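Local coordinates for protein dienelactone hydrolase (Anabaena variabilis, PDB 2O2G) that probably acts as a hydrolase of the dienelactone hydrolase family, built on the alpha/beta-hydrolase fold, at residues L60-L65 with A214-M219; G146-D150 with V174-N178; S154-H158 with A181-Q186; V159-L165 with L185-R190. All coordinates share one frame; numbering follows the deposited sequence.

Interaction 1. Residues L60-L65 with A214-M219; sequences LQQAGL and ASEWFM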
loop_
_atom_site.group_PDB
_atom_site.type_symbol
_atom_site.label_atom_id
_atom_site.label_comp_id
_atom_site.label_asym_id
_atom_site.label_seq_id
_atom_site.Cartn_x
_atom_site.Cartn_y
_atom_site.Cartn_z
ATOM N N LEU A 60 -6.101 10.651 -3.342
ATOM C CA LEU A 60 -6.912 10.091 -2.255
ATOM C C LEU A 60 -7.309 11.206 -1.272
ATOM O O LEU A 60 -8.475 11.320 -0.865
ATOM C CB LEU A 60 -6.150 8.973 -1.520
ATOM C CG LEU A 60 -5.684 7.790 -2.398
ATOM C CD1 LEU A 60 -4.857 6.785 -1.598
ATOM C CD2 LEU A 60 -6.857 7.081 -3.036
ATOM N N GLN A 61 -6.347 12.030 -0.892
ATOM C CA GLN A 61 -6.638 13.168 0.016
ATOM C C GLN A 61 -7.757 14.055 -0.534
ATOM O O GLN A 61 -8.623 14.508 0.203
ATOM C CB GLN A 61 -5.389 14.010 0.219
ATOM C CG GLN A 61 -4.272 13.327 1.012
ATOM C CD GLN A 61 -2.923 13.951 0.769
ATOM O OE1 GLN A 61 -2.819 15.109 0.350
ATOM N NE2 GLN A 61 -1.875 13.194 1.021
ATOM N N GLN A 62 -7.685 14.363 -1.823
ATOM C CA GLN A 62 -8.678 15.191 -2.502
ATOM C C GLN A 62 -10.080 14.562 -2.470
ATOM O O GLN A 62 -11.069 15.263 -2.511
ATOM C CB GLN A 62 -8.248 15.448 -3.954
ATOM C CG GLN A 62 -7.157 16.548 -4.108
ATOM C CD GLN A 62 -6.534 16.661 -5.532
ATOM O OE1 GLN A 62 -6.813 15.864 -6.443
ATOM N NE2 GLN A 62 -5.672 17.669 -5.704
ATOM N N ALA A 63 -10.155 13.231 -2.420
ATOM C CA ALA A 63 -11.425 12.560 -2.309
ATOM C C ALA A 63 -11.871 12.501 -0.836
ATOM O O ALA A 63 -12.984 12.085 -0.560
ATOM C CB ALA A 63 -11.348 11.171 -2.939
ATOM N N GLY A 64 -11.001 12.895 0.101
ATOM C CA GLY A 64 -11.329 12.930 1.539
ATOM C C GLY A 64 -10.797 11.779 2.387
ATOM O O GLY A 64 -11.277 11.562 3.503
ATOM N N LEU A 65 -9.832 11.024 1.844
ATOM C CA LEU A 65 -9.168 9.945 2.547
ATOM C C LEU A 65 -7.885 10.408 3.183
ATOM O O LEU A 65 -7.114 11.165 2.560
ATOM C CB LEU A 65 -8.784 8.829 1.580
ATOM C CG LEU A 65 -9.942 7.939 1.108
ATOM C CD1 LEU A 65 -9.595 7.233 -0.203
ATOM C CD2 LEU A 65 -10.359 6.937 2.213
ATOM N N ALA A 214 -7.993 3.386 -7.399
ATOM C CA ALA A 214 -7.713 3.199 -5.991
ATOM C C ALA A 214 -8.677 4.050 -5.150
ATOM O O ALA A 214 -9.254 3.551 -4.196
ATOM C CB ALA A 214 -6.225 3.538 -5.677
ATOM N N SER A 215 -8.873 5.311 -5.506
ATOM C CA SER A 215 -9.814 6.151 -4.804
ATOM C C SER A 215 -11.225 5.531 -4.743
ATOM O O SER A 215 -11.817 5.449 -3.666
ATOM C CB SER A 215 -9.904 7.524 -5.443
ATOM O OG SER A 215 -10.773 8.333 -4.702
ATOM N N GLU A 216 -11.759 5.100 -5.881
ATOM C CA GLU A 216 -13.090 4.447 -5.926
ATOM C C GLU A 216 -13.169 3.268 -4.965
ATOM O O GLU A 216 -14.159 3.086 -4.236
ATOM C CB GLU A 216 -13.413 3.949 -7.353
ATOM C CG GLU A 216 -13.806 5.117 -8.218
ATOM C CD GLU A 216 -13.873 4.795 -9.683
ATOM O OE1 GLU A 216 -13.216 3.829 -10.123
ATOM O OE2 GLU A 216 -14.587 5.548 -10.388
ATOM N N TRP A 217 -12.115 2.466 -4.964
ATOM C CA TRP A 217 -12.070 1.283 -4.118
ATOM C C TRP A 217 -12.052 1.622 -2.640
ATOM O O TRP A 217 -12.857 1.068 -1.861
ATOM C CB TRP A 217 -10.857 0.421 -4.466
ATOM C CG TRP A 217 -10.862 -0.979 -3.927
ATOM C CD1 TRP A 217 -10.187 -1.436 -2.834
ATOM C CD2 TRP A 217 -11.508 -2.124 -4.500
ATOM N NE1 TRP A 217 -10.408 -2.759 -2.668
ATOM C CE2 TRP A 217 -11.204 -3.223 -3.680
ATOM C CE3 TRP A 217 -12.324 -2.321 -5.623
ATOM C CZ2 TRP A 217 -11.677 -4.522 -3.943
ATOM C CZ3 TRP A 217 -12.795 -3.586 -5.892
ATOM C CH2 TRP A 217 -12.455 -4.693 -5.052
ATOM N N PHE A 218 -11.131 2.500 -2.253
ATOM C CA PHE A 218 -10.974 2.873 -0.831
ATOM C C PHE A 218 -12.191 3.623 -0.326
ATOM O O PHE A 218 -12.640 3.429 0.816
ATOM C CB PHE A 218 -9.694 3.705 -0.641
ATOM C CG PHE A 218 -8.422 2.914 -0.812
ATOM C CD1 PHE A 218 -8.236 1.723 -0.144
ATOM C CD2 PHE A 218 -7.393 3.384 -1.607
ATOM C CE1 PHE A 218 -7.062 1.040 -0.253
ATOM C CE2 PHE A 218 -6.201 2.683 -1.706
ATOM C CZ PHE A 218 -6.053 1.516 -1.065
HETATM N N MSE A 219 -12.761 4.495 -1.159
HETATM C CA MSE A 219 -13.942 5.221 -0.721
HETATM C C MSE A 219 -15.083 4.264 -0.407
HETATM O O MSE A 219 -15.816 4.445 0.584
HETATM C CB MSE A 219 -14.324 6.278 -1.754
HETATM C CG MSE A 219 -13.317 7.404 -1.781
HETATM SE SE MSE A 219 -13.501 8.496 -0.204
HETATM C CE MSE A 219 -15.200 9.090 -0.699
#
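Two helices on one face of the alpha/beta-hydrolase sheet meet where helix 51-63 ends and the last turns of helix 206-221 run past it, Leu60 and Leu65 packing on Ser215, Phe218 and the selenomethionine Met219. No hydrogen bond crosses; the contact is mainly apolar. One methyl of Leu60, CD2, does the touching from its helix: it sits over the backbone of the other, 3.6 Å from Ser215 CA, and the same methyl lies 4.0 Å from Phe218 CD2, at the edge of the ring and near its plane. CG of Leu60 stands anti to the carbonyl carbon (chi1 -58°), which carries the branch across to the neighbouring helix. Leu65 approaches Phe218 at about a right angle and sets CD1 3.6 Å from Phe218 CB, at the root of the ring. In the Met219 conformer given, one of two, the selenium meets Leu65 CG at 3.8 Å, and bends at both chi2 (-73°) and chi3 bring SE beside Ala63 O, 3.6 Å away. Ser215 OG rests against the methyl of Ala63, CB to OG 3.4 Å. The helix ends at Gly64, whose positive phi and two bonds back into the last turn, Gly64 N to Gln61 O and Leu65 N to Leu60 O, make a Schellman motif; it delivers Leu65 to the interface just before strand 66-70. Beneath, Leu60 and Phe218 also touch strand 36-41, and Phe218 reaches Phe119. Such helix-on-helix packing over a central, mostly parallel sheet is typical of the alpha/beta-hydrolase fold.

Interaction 2. Residues G146-D150 with V174-N178; sequences GGRPD and VIAMN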
loop_
_atom_site.group_PDB
_atom_site.type_symbol
_atom_site.label_atom_id
_atom_site.label_comp_id
_atom_site.label_asym_id
_atom_site.label_seq_id
_atom_site.Cartn_x
_atom_site.Cartn_y
_atom_site.Cartn_z
ATOM N N GLY A 146 0.677 -3.143 -9.685
ATOM C CA GLY A 146 1.759 -3.843 -10.386
ATOM C C GLY A 146 2.591 -4.728 -9.480
ATOM O O GLY A 146 3.810 -4.740 -9.587
ATOM N N GLY A 147 1.944 -5.497 -8.615
ATOM C CA GLY A 147 2.662 -6.364 -7.705
ATOM C C GLY A 147 2.847 -7.803 -8.171
ATOM O O GLY A 147 2.457 -8.176 -9.274
ATOM N N ARG A 148 3.486 -8.583 -7.316
ATOM C CA ARG A 148 3.649 -10.045 -7.518
ATOM C C ARG A 148 3.036 -10.730 -6.281
ATOM O O ARG A 148 3.750 -11.313 -5.472
ATOM C CB ARG A 148 5.116 -10.469 -7.724
ATOM C CG ARG A 148 5.733 -10.005 -9.037
ATOM C CD ARG A 148 5.064 -10.644 -10.268
ATOM N NE ARG A 148 5.045 -12.105 -10.171
ATOM C CZ ARG A 148 6.088 -12.883 -10.396
ATOM N NH1 ARG A 148 7.245 -12.369 -10.772
ATOM N NH2 ARG A 148 5.975 -14.194 -10.263
ATOM N N PRO A 149 1.696 -10.627 -6.131
ATOM C CA PRO A 149 0.931 -11.254 -5.040
ATOM C C PRO A 149 1.051 -12.767 -5.073
ATOM O O PRO A 149 1.025 -13.428 -4.056
ATOM C CB PRO A 149 -0.511 -10.853 -5.379
ATOM C CG PRO A 149 -0.498 -10.614 -6.845
ATOM C CD PRO A 149 0.792 -9.923 -7.058
ATOM N N ASP A 150 1.184 -13.320 -6.270
ATOM C CA ASP A 150 1.325 -14.756 -6.435
ATOM C C ASP A 150 2.508 -15.283 -5.645
ATOM O O ASP A 150 2.565 -16.477 -5.342
ATOM C CB ASP A 150 1.547 -15.087 -7.901
ATOM C CG ASP A 150 2.737 -14.359 -8.453
ATOM O OD1 ASP A 150 2.704 -13.087 -8.472
ATOM O OD2 ASP A 150 3.711 -15.055 -8.818
ATOM N N VAL A 174 3.612 -10.020 -15.192
ATOM C CA VAL A 174 2.915 -9.705 -13.968
ATOM C C VAL A 174 1.397 -9.900 -14.105
ATOM O O VAL A 174 0.741 -10.168 -13.112
ATOM C CB VAL A 174 3.260 -8.234 -13.509
ATOM C CG1 VAL A 174 2.433 -7.800 -12.357
ATOM C CG2 VAL A 174 4.730 -8.101 -13.122
ATOM N N ILE A 175 0.850 -9.768 -15.309
ATOM C CA ILE A 175 -0.603 -9.939 -15.496
ATOM C C ILE A 175 -1.015 -11.380 -15.164
ATOM O O ILE A 175 -1.872 -11.599 -14.333
ATOM C CB ILE A 175 -1.074 -9.585 -16.928
ATOM C CG1 ILE A 175 -0.800 -8.114 -17.273
ATOM C CG2 ILE A 175 -2.588 -9.862 -17.090
ATOM C CD1 ILE A 175 -0.965 -7.798 -18.774
ATOM N N ALA A 176 -0.376 -12.354 -15.792
ATOM C CA ALA A 176 -0.723 -13.749 -15.545
ATOM C C ALA A 176 -0.560 -14.128 -14.073
ATOM O O ALA A 176 -1.343 -14.911 -13.540
ATOM C CB ALA A 176 0.088 -14.667 -16.423
HETATM N N MSE A 177 0.409 -13.510 -13.399
HETATM C CA MSE A 177 0.673 -13.817 -12.018
HETATM C C MSE A 177 -0.370 -13.193 -11.130
HETATM O O MSE A 177 -0.715 -13.783 -10.119
HETATM C CB MSE A 177 2.099 -13.437 -11.642
HETATM C CG MSE A 177 3.137 -14.343 -12.305
HETATM SE SE MSE A 177 2.835 -16.353 -11.973
HETATM C CE MSE A 177 3.980 -17.118 -10.395
ATOM N N ASN A 178 -0.900 -12.029 -11.519
ATOM C CA ASN A 178 -2.010 -11.418 -10.785
ATOM C C ASN A 178 -3.300 -12.244 -11.019
ATOM O O ASN A 178 -4.104 -12.421 -10.113
ATOM C CB ASN A 178 -2.205 -9.947 -11.148
ATOM C CG ASN A 178 -1.291 -9.025 -10.347
ATOM O OD1 ASN A 178 -1.745 -8.361 -9.419
ATOM N ND2 ASN A 178 -0.007 -9.054 -10.635
HETATM O O HOH W 1 -0.954 -6.019 -8.475
#
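The backbone from Gly147 to Asp150, a loop turning into a 3-10 segment after strand 139-145, runs beside helix 172-184, with CA atoms 6.5 Å apart at Arg148 and Val174 and 5.7 Å apart at Asp150 and Met177. In this alpha/beta-hydrolase fold it ties the loop after strand 139-145 to the helix of the next crossover. Asn178 makes the polar link: ND2 donates to Gly147 O at 2.9 Å, approaching from above the carbonyl plane, and also to Val174 O one turn back in its own helix. Both acceptors lie close to the amide plane, so the two bonds fix the rotation of the group. Its other end, OD1, shares a water with Gly147 N, while the side chains of Pro149 and Asn178 cross at about a right angle, Pro149 CG 3.6 Å from Asn178 OD1. A leucine in place of Asn178 would probably leave Gly147 O without this donor and the water without the OD1 acceptor. Arg148 curls back, bent at chi2 (-65°) and chi3, and its NE donates to Asp150 OD1 at 3.1 Å, on the syn lone pair; the salt-bridge bond of NH2 to OD2 is less certain, since OD2 sits too close to a neighbour. The guanidinium lies obliquely against the selenomethionine Met177. Val174, which also touches the presumed Ser-His-Asp triad, has CG1 anti to its backbone N (chi1 172°), pointing that methyl at Gly147, whereas CG2 meets the aliphatic part of Arg148, 3.8 Å from CD.

Interaction 3. Residues S154-H158 with A181-Q186; sequences SALPH and ALEQLQ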
loop_
_atom_site.group_PDB
_atom_site.type_symbol
_atom_site.label_atom_id
_atom_site.label_comp_id
_atom_site.label_asym_id
_atom_site.label_seq_id
_atom_site.Cartn_x
_atom_site.Cartn_y
_atom_site.Cartn_z
ATOM N N SER A 154 0.816 -18.359 0.738
ATOM C CA SER A 154 0.238 -18.803 2.022
ATOM C C SER A 154 -0.693 -17.742 2.591
ATOM O O SER A 154 -1.695 -18.061 3.221
ATOM C CB SER A 154 1.331 -19.167 3.015
ATOM O OG SER A 154 2.225 -18.070 3.158
ATOM N N ALA A 155 -0.363 -16.474 2.371
ATOM C CA ALA A 155 -1.212 -15.387 2.834
ATOM C C ALA A 155 -2.473 -15.209 2.034
ATOM O O ALA A 155 -3.500 -14.821 2.595
ATOM C CB ALA A 155 -0.444 -14.064 2.806
ATOM N N LEU A 156 -2.410 -15.456 0.724
ATOM C CA LEU A 156 -3.536 -15.099 -0.150
ATOM C C LEU A 156 -4.933 -15.578 0.271
ATOM O O LEU A 156 -5.837 -14.740 0.419
ATOM C CB LEU A 156 -3.264 -15.492 -1.603
ATOM C CG LEU A 156 -2.200 -14.683 -2.348
ATOM C CD1 LEU A 156 -2.031 -15.295 -3.749
ATOM C CD2 LEU A 156 -2.528 -13.192 -2.397
ATOM N N PRO A 157 -5.107 -16.888 0.494
ATOM C CA PRO A 157 -6.451 -17.343 0.919
ATOM C C PRO A 157 -6.926 -16.893 2.326
ATOM O O PRO A 157 -8.107 -17.100 2.653
ATOM C CB PRO A 157 -6.354 -18.872 0.838
ATOM C CG PRO A 157 -4.907 -19.180 0.950
ATOM C CD PRO A 157 -4.167 -18.020 0.351
ATOM N N HIS A 158 -6.042 -16.276 3.127
ATOM C CA HIS A 158 -6.416 -15.798 4.441
ATOM C C HIS A 158 -6.773 -14.330 4.437
ATOM O O HIS A 158 -7.334 -13.835 5.417
ATOM C CB HIS A 158 -5.301 -16.080 5.446
ATOM C CG HIS A 158 -5.111 -17.542 5.704
ATOM N ND1 HIS A 158 -4.043 -18.254 5.204
ATOM C CD2 HIS A 158 -5.909 -18.444 6.325
ATOM C CE1 HIS A 158 -4.158 -19.524 5.559
ATOM N NE2 HIS A 158 -5.285 -19.669 6.236
ATOM N N ALA A 181 -3.019 -15.127 -8.723
ATOM C CA ALA A 181 -3.275 -14.678 -7.344
ATOM C C ALA A 181 -4.761 -14.438 -7.043
ATOM O O ALA A 181 -5.241 -14.764 -5.951
ATOM C CB ALA A 181 -2.488 -13.397 -7.059
ATOM N N LEU A 182 -5.474 -13.884 -8.029
ATOM C CA LEU A 182 -6.887 -13.555 -7.910
ATOM C C LEU A 182 -7.703 -14.781 -7.602
ATOM O O LEU A 182 -8.673 -14.697 -6.860
ATOM C CB LEU A 182 -7.436 -12.898 -9.184
ATOM C CG LEU A 182 -8.768 -12.128 -8.990
ATOM C CD1 LEU A 182 -8.536 -10.801 -8.270
ATOM C CD2 LEU A 182 -9.443 -11.867 -10.305
ATOM N N GLU A 183 -7.317 -15.911 -8.188
ATOM C CA GLU A 183 -7.987 -17.178 -7.931
ATOM C C GLU A 183 -7.747 -17.704 -6.515
ATOM O O GLU A 183 -8.587 -18.437 -5.979
ATOM C CB GLU A 183 -7.532 -18.244 -8.942
ATOM C CG GLU A 183 -7.891 -17.940 -10.396
ATOM C CD GLU A 183 -9.393 -17.714 -10.626
ATOM O OE1 GLU A 183 -10.139 -18.718 -10.700
ATOM O OE2 GLU A 183 -9.817 -16.528 -10.761
ATOM N N GLN A 184 -6.611 -17.347 -5.920
ATOM C CA GLN A 184 -6.270 -17.799 -4.585
ATOM C C GLN A 184 -6.990 -16.958 -3.516
ATOM O O GLN A 184 -7.203 -17.434 -2.389
ATOM C CB GLN A 184 -4.747 -17.777 -4.402
ATOM C CG GLN A 184 -3.963 -18.558 -5.482
ATOM C CD GLN A 184 -2.448 -18.432 -5.358
ATOM O OE1 GLN A 184 -1.855 -18.788 -4.328
ATOM N NE2 GLN A 184 -1.810 -17.927 -6.413
ATOM N N LEU A 185 -7.358 -15.716 -3.861
ATOM C CA LEU A 185 -8.106 -14.862 -2.947
ATOM C C LEU A 185 -9.517 -15.449 -2.768
ATOM O O LEU A 185 -10.107 -15.977 -3.720
ATOM C CB LEU A 185 -8.177 -13.407 -3.450
ATOM C CG LEU A 185 -6.845 -12.666 -3.512
ATOM C CD1 LEU A 185 -6.924 -11.376 -4.325
ATOM C CD2 LEU A 185 -6.354 -12.405 -2.093
ATOM N N GLN A 186 -10.022 -15.396 -1.533
ATOM C CA GLN A 186 -11.349 -15.888 -1.182
ATOM C C GLN A 186 -12.292 -14.766 -0.752
ATOM O O GLN A 186 -13.426 -15.030 -0.383
ATOM C CB GLN A 186 -11.232 -16.916 -0.035
ATOM C CG GLN A 186 -10.317 -18.079 -0.366
ATOM C CD GLN A 186 -10.799 -18.848 -1.563
ATOM O OE1 GLN A 186 -11.910 -19.376 -1.559
ATOM N NE2 GLN A 186 -9.968 -18.930 -2.597
HETATM O O HOH W 2 -8.610 -14.530 0.611
#
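Leu156 is the centre of the contact, pushing its side chain into the angle between Ala181, Gln184 and Leu185 at the end of helix 172-184. Its CD1 methyl lies 3.8 Å from Ala181 CB and meets the amide group of Gln184, 3.5 Å from OE1. In the Gln184 conformer given, one of two, the extended chain (chi2 175°) lays the amide against this methyl, which Gln184 CB also touches. The other branch of Leu156 faces Leu185, CD2 to CD2 3.9 Å, and Leu185 CD2 also rests 3.5 Å from Leu156 O. Next to them, Pro157 packs its backbone on the turn that follows the helix: its CA makes a CH...O contact with Gln184 O, at 3.4 Å. That carbonyl is also gripped by Gln186 NE2 from above its plane, at 3.2 Å, which folds the Gln186 side chain back past Pro157, its CG beside Pro157 O. One water bridges the backbones, donating to Leu156 O at 2.8 Å and accepting from Gln186 N. Farther out, His158 ND1 donates to Ser154 O in the plane of its ring, and His158 N bonds to Ala155 O, which hold the short 3-10 segment 156-158 in shape. Helix 123-134 backs it: Leu156 also touches Leu129, and Ala155 touches Val130 and Ala133. With no direct hydrogen bond from segment to segment, the fit depends on the shape of Leu156 and Pro157, and the polar join of the two backbones passes through a water.

Interaction 4. Residues V159-L165 with L185-R190; sequences VKAPTLL and LQTSKR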
loop_
_atom_site.group_PDB
_atom_site.type_symbol
_atom_site.label_atom_id
_atom_site.label_comp_id
_atom_site.label_asym_id
_atom_site.label_seq_id
_atom_site.Cartn_x
_atom_site.Cartn_y
_atom_site.Cartn_z
ATOM N N VAL A 159 -6.448 -13.639 3.356
ATOM C CA VAL A 159 -6.761 -12.207 3.244
ATOM C C VAL A 159 -8.281 -12.051 3.298
ATOM O O VAL A 159 -9.015 -12.735 2.556
ATOM C CB VAL A 159 -6.183 -11.622 1.975
ATOM C CG1 VAL A 159 -6.707 -10.154 1.715
ATOM C CG2 VAL A 159 -4.686 -11.637 2.036
ATOM N N LYS A 160 -8.737 -11.209 4.218
ATOM C CA LYS A 160 -10.172 -10.924 4.397
ATOM C C LYS A 160 -10.554 -9.550 3.857
ATOM O O LYS A 160 -11.730 -9.262 3.682
ATOM C CB LYS A 160 -10.556 -11.030 5.888
ATOM C CG LYS A 160 -10.337 -12.419 6.525
ATOM C CD LYS A 160 -11.312 -13.463 6.003
ATOM C CE LYS A 160 -11.248 -14.798 6.768
ATOM N NZ LYS A 160 -10.004 -15.594 6.555
ATOM N N ALA A 161 -9.556 -8.706 3.609
ATOM C CA ALA A 161 -9.750 -7.350 3.107
ATOM C C ALA A 161 -10.054 -7.359 1.616
ATOM O O ALA A 161 -9.295 -7.970 0.842
ATOM C CB ALA A 161 -8.501 -6.531 3.356
ATOM N N PRO A 162 -11.193 -6.750 1.196
ATOM C CA PRO A 162 -11.466 -6.648 -0.260
ATOM C C PRO A 162 -10.259 -6.066 -1.017
ATOM O O PRO A 162 -9.802 -4.940 -0.742
ATOM C CB PRO A 162 -12.707 -5.754 -0.323
ATOM C CG PRO A 162 -13.428 -6.090 0.991
ATOM C CD PRO A 162 -12.313 -6.215 2.002
ATOM N N THR A 163 -9.813 -6.819 -2.017
ATOM C CA THR A 163 -8.558 -6.580 -2.728
ATOM C C THR A 163 -8.714 -6.311 -4.236
ATOM O O THR A 163 -9.332 -7.069 -4.967
ATOM C CB THR A 163 -7.653 -7.835 -2.555
ATOM O OG1 THR A 163 -7.365 -8.020 -1.164
ATOM C CG2 THR A 163 -6.384 -7.743 -3.357
ATOM N N LEU A 164 -8.086 -5.227 -4.669
ATOM C CA LEU A 164 -8.067 -4.810 -6.034
ATOM C C LEU A 164 -6.634 -4.903 -6.539
ATOM O O LEU A 164 -5.723 -4.200 -6.060
ATOM C CB LEU A 164 -8.533 -3.354 -6.129
ATOM C CG LEU A 164 -8.390 -2.661 -7.467
ATOM C CD1 LEU A 164 -9.149 -3.396 -8.558
ATOM C CD2 LEU A 164 -8.879 -1.209 -7.296
ATOM N N LEU A 165 -6.437 -5.762 -7.513
ATOM C CA LEU A 165 -5.153 -5.927 -8.169
ATOM C C LEU A 165 -5.158 -5.070 -9.474
ATOM O O LEU A 165 -6.054 -5.179 -10.310
ATOM C CB LEU A 165 -4.933 -7.410 -8.456
ATOM C CG LEU A 165 -4.958 -8.396 -7.279
ATOM C CD1 LEU A 165 -4.684 -9.812 -7.749
ATOM C CD2 LEU A 165 -3.949 -8.043 -6.220
ATOM N N LEU A 185 -7.358 -15.716 -3.861
ATOM C CA LEU A 185 -8.106 -14.862 -2.947
ATOM C C LEU A 185 -9.517 -15.449 -2.768
ATOM O O LEU A 185 -10.107 -15.977 -3.720
ATOM C CB LEU A 185 -8.177 -13.407 -3.450
ATOM C CG LEU A 185 -6.845 -12.666 -3.512
ATOM C CD1 LEU A 185 -6.924 -11.376 -4.325
ATOM C CD2 LEU A 185 -6.354 -12.405 -2.093
ATOM N N GLN A 186 -10.022 -15.396 -1.533
ATOM C CA GLN A 186 -11.349 -15.888 -1.182
ATOM C C GLN A 186 -12.292 -14.766 -0.752
ATOM O O GLN A 186 -13.426 -15.030 -0.383
ATOM C CB GLN A 186 -11.232 -16.916 -0.035
ATOM C CG GLN A 186 -10.317 -18.079 -0.366
ATOM C CD GLN A 186 -10.799 -18.848 -1.563
ATOM O OE1 GLN A 186 -11.910 -19.376 -1.559
ATOM N NE2 GLN A 186 -9.968 -18.930 -2.597
ATOM N N THR A 187 -11.834 -13.523 -0.817
ATOM C CA THR A 187 -12.617 -12.371 -0.396
ATOM C C THR A 187 -13.156 -11.655 -1.630
ATOM O O THR A 187 -12.921 -12.111 -2.755
ATOM C CB THR A 187 -11.721 -11.407 0.431
ATOM O OG1 THR A 187 -12.498 -10.304 0.931
ATOM C CG2 THR A 187 -10.536 -10.886 -0.411
ATOM N N SER A 188 -13.887 -10.553 -1.431
ATOM C CA SER A 188 -14.361 -9.727 -2.544
ATOM C C SER A 188 -13.093 -9.267 -3.239
ATOM O O SER A 188 -12.117 -8.846 -2.590
ATOM C CB SER A 188 -15.181 -8.500 -2.093
ATOM O OG SER A 188 -16.420 -8.891 -1.534
ATOM N N LYS A 189 -13.097 -9.321 -4.567
ATOM C CA LYS A 189 -11.844 -9.084 -5.270
ATOM C C LYS A 189 -12.056 -8.651 -6.712
ATOM O O LYS A 189 -13.124 -8.902 -7.284
ATOM C CB LYS A 189 -11.047 -10.394 -5.236
ATOM C CG LYS A 189 -11.741 -11.519 -5.936
ATOM C CD LYS A 189 -11.013 -12.855 -5.786
ATOM C CE LYS A 189 -11.713 -13.915 -6.548
ATOM N NZ LYS A 189 -11.180 -15.319 -6.282
ATOM N N ARG A 190 -11.017 -8.033 -7.286
ATOM C CA ARG A 190 -11.041 -7.642 -8.707
ATOM C C ARG A 190 -9.655 -7.425 -9.231
ATOM O O ARG A 190 -8.774 -6.975 -8.500
ATOM C CB ARG A 190 -11.824 -6.362 -8.919
ATOM C CG ARG A 190 -12.130 -5.985 -10.372
ATOM C CD ARG A 190 -13.112 -4.827 -10.389
ATOM N NE ARG A 190 -14.356 -5.278 -9.762
ATOM C CZ ARG A 190 -15.205 -4.520 -9.065
ATOM N NH1 ARG A 190 -14.984 -3.221 -8.893
ATOM N NH2 ARG A 190 -16.279 -5.075 -8.508
HETATM O O HOH W 2 -8.610 -14.530 0.611
#
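Three backbone hydrogen bonds bind 163-165 to 188-190: Leu165 N to Arg190 O at 2.8 Å, Arg190 N to Thr163 O at 3.0 Å, and Thr163 N to Ser188 O at 3.1 Å. A fourth bond comes from a side chain, Thr187 OG1 donating to Lys160 O at 3.0 Å from well above the carbonyl plane. Chi1 of Thr187 (-176°) places the hydroxyl opposite its own N and against Lys160, leaving CG2 at Ala161 O. A valine at Thr187 would probably leave Lys160 O without this donor and the approach to the strands less firmly tied. The water between Val159 O and Gln186 N adds a second link near the same end. These are parallel neighbours, strands 163-168 and 189-194, joined through helix 172-184 in a beta-alpha-beta crossover at one margin of the sheet. Thr163 OG1 turns back to Ala161 O, while its CG2 methyl packs at about a right angle on Leu185, 3.8 Å from CD1. From the same face Lys189 projects its extended chain outward, and NZ bonds to Leu182 O and Leu185 O, carbonyls of the last helical turn and of the residue just past the helix. Leu185 CD2 meets Val159 CB at 4.1 Å. On the face of Leu164 and Arg190, Leu164 CD1 lies 4.0 Å from Arg190 CB, and Trp217 of helix 206-221 packs on both residues.

Interactions 2, 3 and 4 all involve the crossover of strand 163-168, helix 172-184 and strand 189-194. Interaction 2 is buried; interactions 3 and 4 are partly so, with centres about 8 Å apart, and share Leu185, Gln186 and a water. Pro149 of interaction 2 packs on Ala181 of interaction 3, and Asn178 on Leu165 of interaction 4. Interaction 1, mainly apolar and partly buried, joins two helices instead, yet Trp217 from its segment 214-219 bonds to Pro162 O of interaction 4. Chemistry follows place: backbone bonds between strands in interaction 4, an asparagine amide bonding to a loop carbonyl in interaction 2, beside an ion pair within the loop itself, and side-chain fit in interactions 1 and 3.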